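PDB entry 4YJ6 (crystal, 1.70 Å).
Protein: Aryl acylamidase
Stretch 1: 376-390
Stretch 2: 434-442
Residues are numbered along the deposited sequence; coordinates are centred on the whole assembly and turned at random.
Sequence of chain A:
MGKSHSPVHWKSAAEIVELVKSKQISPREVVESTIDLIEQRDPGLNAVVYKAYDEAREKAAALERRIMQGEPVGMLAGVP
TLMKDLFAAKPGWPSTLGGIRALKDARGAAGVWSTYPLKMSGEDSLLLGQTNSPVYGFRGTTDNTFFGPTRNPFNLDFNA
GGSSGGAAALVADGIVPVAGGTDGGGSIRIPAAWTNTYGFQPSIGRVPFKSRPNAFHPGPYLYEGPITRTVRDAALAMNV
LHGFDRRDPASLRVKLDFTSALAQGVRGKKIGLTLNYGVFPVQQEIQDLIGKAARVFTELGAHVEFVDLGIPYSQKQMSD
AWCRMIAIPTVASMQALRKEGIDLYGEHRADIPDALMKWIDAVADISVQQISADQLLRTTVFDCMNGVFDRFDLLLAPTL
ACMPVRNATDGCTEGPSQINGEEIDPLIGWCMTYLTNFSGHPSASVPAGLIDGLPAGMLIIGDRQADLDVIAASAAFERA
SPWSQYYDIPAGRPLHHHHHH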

# COMPACT_ATOMS: atom_id res chain seq x y z
N LEU A 376 5.23 -5.74 -24.54
CA LEU A 376 4.36 -5.05 -25.49
C LEU A 376 3.00 -4.71 -24.86
O LEU A 376 2.49 -3.63 -25.03
CB LEU A 376 4.17 -5.94 -26.73
CG LEU A 376 3.09 -5.43 -27.70
CD1 LEU A 376 3.51 -4.08 -28.28
CD2 LEU A 376 2.89 -6.45 -28.82
N LEU A 377 2.43 -5.66 -24.12
CA LEU A 377 1.18 -5.43 -23.42
C LEU A 377 1.34 -4.24 -22.46
O LEU A 377 0.52 -3.34 -22.43
CB LEU A 377 0.72 -6.71 -22.67
CG LEU A 377 -0.60 -6.62 -21.86
CD1 LEU A 377 -1.27 -7.99 -21.73
CD2 LEU A 377 -0.36 -6.04 -20.44
N ARG A 378 2.42 -4.25 -21.69
CA ARG A 378 2.68 -3.19 -20.74
C ARG A 378 2.80 -1.84 -21.44
O ARG A 378 2.25 -0.84 -20.97
CB ARG A 378 3.99 -3.51 -19.97
CG ARG A 378 4.28 -2.51 -18.86
CD ARG A 378 5.58 -2.87 -18.18
NE ARG A 378 5.86 -1.95 -17.08
CZ ARG A 378 6.94 -2.05 -16.32
NH1 ARG A 378 7.78 -3.05 -16.53
NH2 ARG A 378 7.14 -1.17 -15.34
N THR A 379 3.50 -1.83 -22.57
CA THR A 379 3.69 -0.60 -23.35
C THR A 379 2.32 -0.07 -23.79
O THR A 379 2.03 1.11 -23.70
CB THR A 379 4.55 -0.86 -24.60
OG1 THR A 379 5.86 -1.30 -24.21
CG2 THR A 379 4.65 0.42 -25.46
N THR A 380 1.47 -0.97 -24.25
CA THR A 380 0.15 -0.61 -24.73
C THR A 380 -0.68 0.04 -23.62
O THR A 380 -1.35 1.07 -23.82
CB THR A 380 -0.57 -1.84 -25.29
OG1 THR A 380 0.23 -2.37 -26.37
CG2 THR A 380 -1.95 -1.44 -25.87
N VAL A 381 -0.62 -0.56 -22.42
CA VAL A 381 -1.35 0.02 -21.30
C VAL A 381 -0.81 1.38 -20.91
O VAL A 381 -1.57 2.30 -20.66
CB VAL A 381 -1.32 -0.92 -20.10
CG1 VAL A 381 -1.86 -0.22 -18.80
CG2 VAL A 381 -2.12 -2.17 -20.49
N PHE A 382 0.52 1.49 -20.83
CA PHE A 382 1.19 2.76 -20.61
C PHE A 382 0.70 3.80 -21.62
O PHE A 382 0.34 4.90 -21.22
CB PHE A 382 2.70 2.48 -20.73
CG PHE A 382 3.60 3.68 -20.79
CD1 PHE A 382 3.82 4.49 -19.69
CD2 PHE A 382 4.36 3.92 -21.94
CE1 PHE A 382 4.75 5.57 -19.75
CE2 PHE A 382 5.30 4.97 -22.01
CZ PHE A 382 5.50 5.79 -20.90
N ASP A 383 0.63 3.44 -22.90
CA ASP A 383 0.26 4.44 -23.90
C ASP A 383 -1.24 4.77 -23.79
O ASP A 383 -1.65 5.89 -24.09
CB ASP A 383 0.61 3.95 -25.32
CG ASP A 383 2.04 4.28 -25.71
OD1 ASP A 383 2.63 5.18 -25.09
OD2 ASP A 383 2.55 3.63 -26.63
N CYS A 384 -2.05 3.82 -23.32
CA CYS A 384 -3.48 4.12 -23.13
C CYS A 384 -3.64 5.12 -21.99
O CYS A 384 -4.42 6.04 -22.07
CB CYS A 384 -4.29 2.86 -22.81
SG CYS A 384 -4.49 1.74 -24.25
N MSE A 385 -2.85 4.95 -20.94
CA MSE A 385 -2.86 5.95 -19.86
C MSE A 385 -2.40 7.30 -20.38
O MSE A 385 -3.01 8.34 -20.08
CB MSE A 385 -1.91 5.54 -18.75
CG MSE A 385 -2.44 4.48 -17.93
SE MSE A 385 -3.88 5.23 -16.80
CE MSE A 385 -4.26 3.51 -15.94
N ASN A 386 -1.33 7.29 -21.15
CA ASN A 386 -0.78 8.53 -21.67
C ASN A 386 -1.81 9.26 -22.56
O ASN A 386 -1.85 10.48 -22.58
CB ASN A 386 0.49 8.28 -22.50
CG ASN A 386 1.71 7.98 -21.62
OD1 ASN A 386 2.62 7.22 -22.02
ND2 ASN A 386 1.72 8.54 -20.46
N GLY A 387 -2.61 8.50 -23.29
CA GLY A 387 -3.63 9.11 -24.15
C GLY A 387 -4.63 9.90 -23.32
O GLY A 387 -5.14 10.93 -23.75
N VAL A 388 -4.95 9.41 -22.12
CA VAL A 388 -5.81 10.17 -21.22
C VAL A 388 -5.12 11.46 -20.80
O VAL A 388 -5.71 12.54 -20.83
CB VAL A 388 -6.18 9.31 -19.98
CG1 VAL A 388 -6.84 10.17 -18.87
CG2 VAL A 388 -7.12 8.16 -20.41
N PHE A 389 -3.85 11.37 -20.37
CA PHE A 389 -3.20 12.56 -19.84
C PHE A 389 -2.76 13.57 -20.91
O PHE A 389 -2.37 14.70 -20.57
CB PHE A 389 -2.07 12.13 -18.86
CG PHE A 389 -2.64 11.51 -17.61
CD1 PHE A 389 -3.32 12.31 -16.70
CD2 PHE A 389 -2.62 10.14 -17.42
CE1 PHE A 389 -3.93 11.75 -15.58
CE2 PHE A 389 -3.25 9.56 -16.31
CZ PHE A 389 -3.92 10.38 -15.39
N ASP A 390 -2.89 13.20 -22.18
CA ASP A 390 -2.74 14.19 -23.26
C ASP A 390 -3.83 15.25 -23.19
O ASP A 390 -3.62 16.41 -23.58
CB ASP A 390 -2.84 13.50 -24.60
CG ASP A 390 -1.56 12.81 -25.03
OD1 ASP A 390 -0.46 13.07 -24.47
OD2 ASP A 390 -1.65 12.00 -25.99
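Stretch 2, residues 434-442: YLTNFSGHP

Stretch 1 is helical through most of its length, continuing a helix that begins earlier in the chain. Stretch 2 brings a short helix across it that runs to Ser 439, then leaves helical geometry at Gly 440 and extends through His 441 and Pro 442. The helix axes approach to 8.6 Å and cross at -101°, almost perpendicular; the closest backbone approaches fall at the C-terminal end of the short helix: CA of Phe 382 lies 4.5 Å from CA of Ser 439, and CA of Arg 378 lies 5.5 Å from CA of Phe 438. Gly 440 has a phi of 95°, where a CB would jam against the carbonyl of Ser 439; the turn itself calls for glycine.

The first rule is to use the carbonyls freed at a helix end. Arg 378, extended with all chi angles near t, sends NE to Phe 438 O in a nearly straight hydrogen bond of 3.0 Å. One turn on, the edge of the Phe 382 ring meets Ser 439 O, with CD1 3.4 Å from that oxygen.

The second rule is a row of apolar side chains at helical spacing. Leu 377 CD2 touches Phe 438 CE2 at 3.7 Å; Val 381 CG1 lies 4.0 Å from Phe 438 CD2 and 3.8 Å from Leu 435 CD2. Selenomethionine Met 385 sets CE 3.7 Å from Leu 435 CB and CB 3.5 Å from His 441 CE1.

Beyond the turn, His 441 extends the contact along the long helix. Its CD2 lies 3.7 Å from Phe 389 CD2, the rings near parallel but slid apart. A 2.7 Å hydrogen bond between His 441 ND1 and Ser 439 OG ties the imidazole back to the helix end.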

# COMPACT_ATOMS: atom_id res chain seq x y z
N TYR A 434 -3.44 -2.40 -10.64
CA TYR A 434 -2.17 -2.87 -11.22
C TYR A 434 -1.83 -2.11 -12.50
O TYR A 434 -0.66 -2.18 -12.94
CB TYR A 434 -2.11 -4.40 -11.44
CG TYR A 434 -3.08 -4.98 -12.48
CD1 TYR A 434 -2.93 -4.70 -13.85
CD2 TYR A 434 -4.08 -5.86 -12.09
CE1 TYR A 434 -3.81 -5.25 -14.79
CE2 TYR A 434 -4.96 -6.41 -13.02
CZ TYR A 434 -4.82 -6.11 -14.36
OH TYR A 434 -5.69 -6.66 -15.29
N LEU A 435 -2.80 -1.43 -13.11
CA LEU A 435 -2.47 -0.67 -14.34
C LEU A 435 -1.35 0.35 -14.09
O LEU A 435 -0.54 0.58 -14.98
CB LEU A 435 -3.69 0.04 -14.91
CG LEU A 435 -4.81 -0.89 -15.32
CD1 LEU A 435 -6.04 -0.05 -15.78
CD2 LEU A 435 -4.36 -1.83 -16.42
N THR A 436 -1.28 0.97 -12.90
CA THR A 436 -0.22 1.98 -12.69
C THR A 436 1.10 1.33 -12.29
O THR A 436 2.14 1.97 -12.32
CB THR A 436 -0.58 3.01 -11.60
OG1 THR A 436 -0.69 2.36 -10.34
CG2 THR A 436 -1.93 3.68 -11.93
N ASN A 437 1.09 0.05 -11.92
CA ASN A 437 2.36 -0.67 -11.82
C ASN A 437 2.90 -0.99 -13.22
O ASN A 437 4.08 -1.14 -13.41
CB ASN A 437 2.21 -1.96 -11.00
CG ASN A 437 1.68 -1.67 -9.61
OD1 ASN A 437 0.48 -1.73 -9.39
ND2 ASN A 437 2.58 -1.33 -8.68
N PHE A 438 2.01 -1.11 -14.21
CA PHE A 438 2.50 -1.14 -15.59
C PHE A 438 2.97 0.23 -16.05
O PHE A 438 4.00 0.34 -16.73
CB PHE A 438 1.37 -1.54 -16.56
CG PHE A 438 0.99 -2.99 -16.48
CD1 PHE A 438 1.85 -3.95 -15.98
CD2 PHE A 438 -0.24 -3.39 -17.01
CE1 PHE A 438 1.46 -5.32 -15.96
CE2 PHE A 438 -0.61 -4.74 -17.01
CZ PHE A 438 0.23 -5.69 -16.49
N SER A 439 2.24 1.29 -15.68
CA SER A 439 2.44 2.58 -16.34
C SER A 439 3.28 3.64 -15.63
O SER A 439 3.82 4.52 -16.32
CB SER A 439 1.07 3.19 -16.71
OG SER A 439 0.43 3.72 -15.55
N GLY A 440 3.37 3.56 -14.30
CA GLY A 440 4.29 4.39 -13.54
C GLY A 440 3.66 5.67 -12.99
O GLY A 440 4.30 6.42 -12.29
N HIS A 441 2.39 5.89 -13.29
CA HIS A 441 1.68 7.10 -12.84
C HIS A 441 1.42 7.07 -11.35
O HIS A 441 1.15 6.02 -10.82
CB HIS A 441 0.32 7.16 -13.56
CG HIS A 441 0.45 7.35 -15.02
ND1 HIS A 441 0.87 6.35 -15.88
CD2 HIS A 441 0.27 8.45 -15.79
CE1 HIS A 441 0.94 6.83 -17.10
NE2 HIS A 441 0.59 8.11 -17.08
N PRO A 442 1.50 8.23 -10.69
CA PRO A 442 1.14 8.30 -9.27
C PRO A 442 -0.39 8.12 -9.10
O PRO A 442 -1.12 8.59 -9.95
CB PRO A 442 1.53 9.73 -8.90
CG PRO A 442 1.33 10.56 -10.21
CD PRO A 442 1.84 9.55 -11.27